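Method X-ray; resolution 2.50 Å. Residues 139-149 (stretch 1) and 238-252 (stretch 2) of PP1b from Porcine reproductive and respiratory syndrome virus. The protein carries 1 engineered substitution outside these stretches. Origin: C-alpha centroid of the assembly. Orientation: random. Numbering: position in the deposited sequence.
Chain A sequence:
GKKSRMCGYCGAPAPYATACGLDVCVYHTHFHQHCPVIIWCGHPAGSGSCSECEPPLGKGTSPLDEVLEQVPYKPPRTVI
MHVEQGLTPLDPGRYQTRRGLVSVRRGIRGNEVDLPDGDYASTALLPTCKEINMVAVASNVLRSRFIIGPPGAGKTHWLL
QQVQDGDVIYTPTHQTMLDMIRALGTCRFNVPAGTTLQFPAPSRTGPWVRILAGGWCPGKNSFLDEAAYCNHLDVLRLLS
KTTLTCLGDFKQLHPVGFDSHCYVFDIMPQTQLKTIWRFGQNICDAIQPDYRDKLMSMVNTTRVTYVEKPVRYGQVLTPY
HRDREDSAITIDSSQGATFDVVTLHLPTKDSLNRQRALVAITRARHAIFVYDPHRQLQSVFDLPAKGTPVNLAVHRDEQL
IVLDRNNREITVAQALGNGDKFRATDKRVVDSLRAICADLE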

# COMPACT_ATOMS: atom_id res chain seq x y z
N SER A 139 2.33 13.86 -9.71
CA SER A 139 0.99 13.97 -9.14
C SER A 139 0.58 12.72 -8.36
O SER A 139 0.15 12.80 -7.21
CB SER A 139 -0.02 14.25 -10.26
OG SER A 139 -1.36 14.05 -9.82
N ASN A 140 0.74 11.56 -8.99
CA ASN A 140 0.34 10.29 -8.38
C ASN A 140 1.18 9.89 -7.16
O ASN A 140 0.68 9.22 -6.26
CB ASN A 140 0.36 9.17 -9.42
CG ASN A 140 -0.77 9.29 -10.43
OD1 ASN A 140 -1.89 9.66 -10.08
ND2 ASN A 140 -0.48 8.98 -11.69
N VAL A 141 2.45 10.30 -7.15
CA VAL A 141 3.33 10.06 -6.00
C VAL A 141 2.80 10.73 -4.74
O VAL A 141 2.88 10.16 -3.65
CB VAL A 141 4.78 10.53 -6.28
CG1 VAL A 141 5.56 10.80 -5.00
CG2 VAL A 141 5.51 9.51 -7.13
N LEU A 142 2.25 11.93 -4.89
CA LEU A 142 1.68 12.67 -3.76
C LEU A 142 0.46 11.96 -3.18
O LEU A 142 0.28 11.93 -1.97
CB LEU A 142 1.30 14.09 -4.18
CG LEU A 142 2.45 15.01 -4.61
CD1 LEU A 142 1.90 16.29 -5.22
CD2 LEU A 142 3.39 15.32 -3.45
N ARG A 143 -0.36 11.38 -4.06
CA ARG A 143 -1.56 10.66 -3.65
C ARG A 143 -1.31 9.16 -3.38
O ARG A 143 -2.26 8.39 -3.25
CB ARG A 143 -2.66 10.83 -4.71
CG ARG A 143 -3.14 12.26 -4.87
CD ARG A 143 -4.29 12.36 -5.86
N SER A 144 -0.05 8.77 -3.30
CA SER A 144 0.34 7.40 -2.97
C SER A 144 0.75 7.33 -1.50
O SER A 144 0.82 8.36 -0.82
CB SER A 144 1.51 6.94 -3.85
OG SER A 144 1.11 6.76 -5.19
N ARG A 145 1.02 6.13 -1.00
CA ARG A 145 1.55 5.95 0.35
C ARG A 145 2.56 4.80 0.40
O ARG A 145 2.42 3.81 -0.32
CB ARG A 145 0.40 5.70 1.33
CG ARG A 145 -0.63 4.69 0.85
N PHE A 146 3.58 4.94 1.24
CA PHE A 146 4.56 3.88 1.46
C PHE A 146 4.44 3.34 2.88
O PHE A 146 4.82 4.02 3.84
CB PHE A 146 5.97 4.40 1.20
CG PHE A 146 7.01 3.32 1.13
CD1 PHE A 146 7.35 2.74 -0.08
CD2 PHE A 146 7.65 2.87 2.28
CE1 PHE A 146 8.30 1.73 -0.15
CE2 PHE A 146 8.60 1.87 2.22
CZ PHE A 146 8.93 1.30 1.00
N ILE A 147 3.93 2.12 3.02
CA ILE A 147 3.75 1.48 4.32
C ILE A 147 5.04 0.76 4.74
O ILE A 147 5.38 -0.28 4.19
CB ILE A 147 2.56 0.48 4.32
CG1 ILE A 147 1.22 1.22 4.36
CG2 ILE A 147 2.61 -0.45 5.52
CD1 ILE A 147 0.97 2.17 3.21
N ILE A 148 5.74 1.34 5.71
CA ILE A 148 6.95 0.74 6.26
C ILE A 148 6.55 -0.22 7.37
O ILE A 148 5.82 0.17 8.28
CB ILE A 148 7.90 1.80 6.85
CG1 ILE A 148 8.19 2.91 5.83
CG2 ILE A 148 9.21 1.14 7.28
CD1 ILE A 148 8.95 4.09 6.40
N GLY A 149 7.03 -1.45 7.30
CA GLY A 149 6.68 -2.46 8.30
C GLY A 149 7.48 -2.31 9.58
O GLY A 149 8.42 -1.52 9.63
N LEU A 238 3.70 2.27 -13.72
CA LEU A 238 2.49 2.22 -12.90
C LEU A 238 2.09 3.61 -12.41
O LEU A 238 0.95 4.03 -12.58
CB LEU A 238 2.69 1.31 -11.69
CG LEU A 238 2.88 -0.19 -11.94
CD1 LEU A 238 2.95 -0.93 -10.61
CD2 LEU A 238 1.78 -0.76 -12.82
N LEU A 239 3.04 4.33 -11.82
CA LEU A 239 2.78 5.66 -11.30
C LEU A 239 2.36 6.67 -12.36
O LEU A 239 1.79 7.71 -12.04
CB LEU A 239 3.99 6.17 -10.52
CG LEU A 239 4.16 5.49 -9.17
CD1 LEU A 239 5.51 5.84 -8.55
CD2 LEU A 239 3.02 5.85 -8.23
N SER A 240 2.63 6.37 -13.63
CA SER A 240 2.11 7.18 -14.73
C SER A 240 0.59 7.01 -14.91
O SER A 240 -0.06 7.90 -15.46
CB SER A 240 2.82 6.83 -16.04
OG SER A 240 4.20 7.12 -15.95
N LYS A 241 0.05 5.87 -14.47
CA LYS A 241 -1.36 5.53 -14.66
C LYS A 241 -2.22 5.55 -13.38
O LYS A 241 -3.41 5.81 -13.45
CB LYS A 241 -1.48 4.16 -15.32
CG LYS A 241 -1.00 4.10 -16.76
CD LYS A 241 -1.97 4.79 -17.71
CE LYS A 241 -1.53 4.65 -19.16
NZ LYS A 241 -2.46 5.33 -20.10
N THR A 242 -1.61 5.26 -12.23
CA THR A 242 -2.38 5.16 -10.99
C THR A 242 -1.53 5.52 -9.77
O THR A 242 -0.31 5.68 -9.89
CB THR A 242 -2.94 3.73 -10.81
OG1 THR A 242 -3.72 3.65 -9.61
CG2 THR A 242 -1.82 2.70 -10.74
N THR A 243 -2.19 5.66 -8.62
CA THR A 243 -1.49 5.78 -7.35
C THR A 243 -1.29 4.39 -6.78
O THR A 243 -1.96 3.44 -7.21
CB THR A 243 -2.27 6.64 -6.33
OG1 THR A 243 -3.49 5.99 -5.96
CG2 THR A 243 -2.59 8.01 -6.91
N LEU A 244 -0.38 4.26 -5.83
CA LEU A 244 -0.02 2.96 -5.28
C LEU A 244 0.07 3.00 -3.76
O LEU A 244 0.45 4.01 -3.18
CB LEU A 244 1.34 2.52 -5.82
CG LEU A 244 1.43 2.24 -7.32
CD1 LEU A 244 2.88 2.02 -7.72
CD2 LEU A 244 0.57 1.04 -7.69
N THR A 245 -0.30 1.89 -3.13
CA THR A 245 0.09 1.64 -1.76
C THR A 245 1.29 0.71 -1.86
O THR A 245 1.17 -0.43 -2.32
CB THR A 245 -1.04 0.99 -0.93
OG1 THR A 245 -2.23 1.76 -1.07
CG2 THR A 245 -0.65 0.92 0.53
N CYS A 246 2.45 1.20 -1.45
CA CYS A 246 3.71 0.50 -1.63
C CYS A 246 4.17 -0.10 -0.30
O CYS A 246 4.39 0.63 0.66
CB CYS A 246 4.75 1.46 -2.19
SG CYS A 246 4.29 2.19 -3.78
N LEU A 247 4.31 -1.42 -0.27
CA LEU A 247 4.65 -2.14 0.96
C LEU A 247 6.15 -2.36 1.05
O LEU A 247 6.75 -2.93 0.14
CB LEU A 247 3.93 -3.49 0.98
CG LEU A 247 2.42 -3.44 0.79
N GLY A 248 6.75 -1.90 2.14
CA GLY A 248 8.19 -2.05 2.37
C GLY A 248 8.51 -2.53 3.77
O GLY A 248 7.64 -2.57 4.64
N ASP A 249 9.78 -2.89 3.98
CA ASP A 249 10.26 -3.39 5.27
C ASP A 249 10.92 -2.29 6.09
O ASP A 249 11.21 -1.20 5.57
CB ASP A 249 11.26 -4.53 5.04
CG ASP A 249 10.65 -5.69 4.26
OD1 ASP A 249 9.58 -6.19 4.67
OD2 ASP A 249 11.25 -6.11 3.24
N PHE A 250 11.16 -2.58 7.36
CA PHE A 250 11.73 -1.61 8.30
C PHE A 250 13.13 -1.17 7.86
O PHE A 250 14.02 -2.00 7.67
CB PHE A 250 11.79 -2.20 9.71
CG PHE A 250 12.24 -1.22 10.76
CD1 PHE A 250 13.55 -1.24 11.22
CD2 PHE A 250 11.36 -0.29 11.28
CE1 PHE A 250 13.97 -0.33 12.19
CE2 PHE A 250 11.77 0.62 12.24
CZ PHE A 250 13.08 0.59 12.70
N LYS A 251 13.31 0.14 7.71
CA LYS A 251 14.57 0.71 7.22
C LYS A 251 15.68 0.63 8.26
O LYS A 251 15.70 1.40 9.22
CB LYS A 251 14.38 2.18 6.80
CG LYS A 251 13.43 2.39 5.62
CD LYS A 251 13.51 3.82 5.11
CE LYS A 251 12.38 4.15 4.14
NZ LYS A 251 12.48 3.41 2.85
N GLN A 252 16.60 -0.32 8.06
CA GLN A 252 17.79 -0.45 8.90
C GLN A 252 18.92 0.42 8.36
O GLN A 252 18.77 1.08 7.33
CB GLN A 252 18.23 -1.91 8.97
O HOH W 1 -2.39 9.61 -14.14

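The side chain of Ser144 joins the two stretches just ahead of the point where they pair as strands. Its OG donates to Asn140 O (2.7 Å), one turn back in its own stretch, and accepts from Leu244 N (3.0 Å), so a single hydroxyl links the end of the helix to the backbone of the second stretch. Pairing continues at the next residue, where Arg145 N donates to Leu244 O (3.1 Å).

From here strands 145-148 and 245-248 run parallel, their axes at 23°. The hydrogen bonds alternate in donor: Cys246 N to Arg145 O (2.8 Å), Ile147 N to Cys246 O (2.8 Å), Gly248 N to Ile147 O (3.0 Å) and Gly149 N to Gly248 O (2.9 Å). Arg145 and Ile147 in one strand thus alternate with Cys246 and Gly248 in the other, each using both its NH and its carbonyl across the pair.

Phe146 and Cys246 lie on one face of the sheet, and the phenylalanine ring leans over the neighbouring strand, its CD1 3.6 Å from Cys246 CB and its CZ 3.7 Å from Gly248 CA. The absence of a side chain at Gly248 makes room for this ring: an ideal CB there would lie 2.3 Å from Phe146 CZ, a clash. On the face shared by Arg145, Thr245 and Ile147, Ile147 CD1 packs against Thr245 CG2 at 3.4 Å.

Before the strands, Asn140 points toward the second stretch and its ND2 donates to Leu239 O (2.6 Å). The same ND2 reaches a water (3.2 Å from ND2 to the water O) that in turn donates to Ser240 O (3.2 Å from the water O), giving a second, indirect link. Val141 CG2 adds an apolar contact with Leu239 CD1 at 3.9 Å.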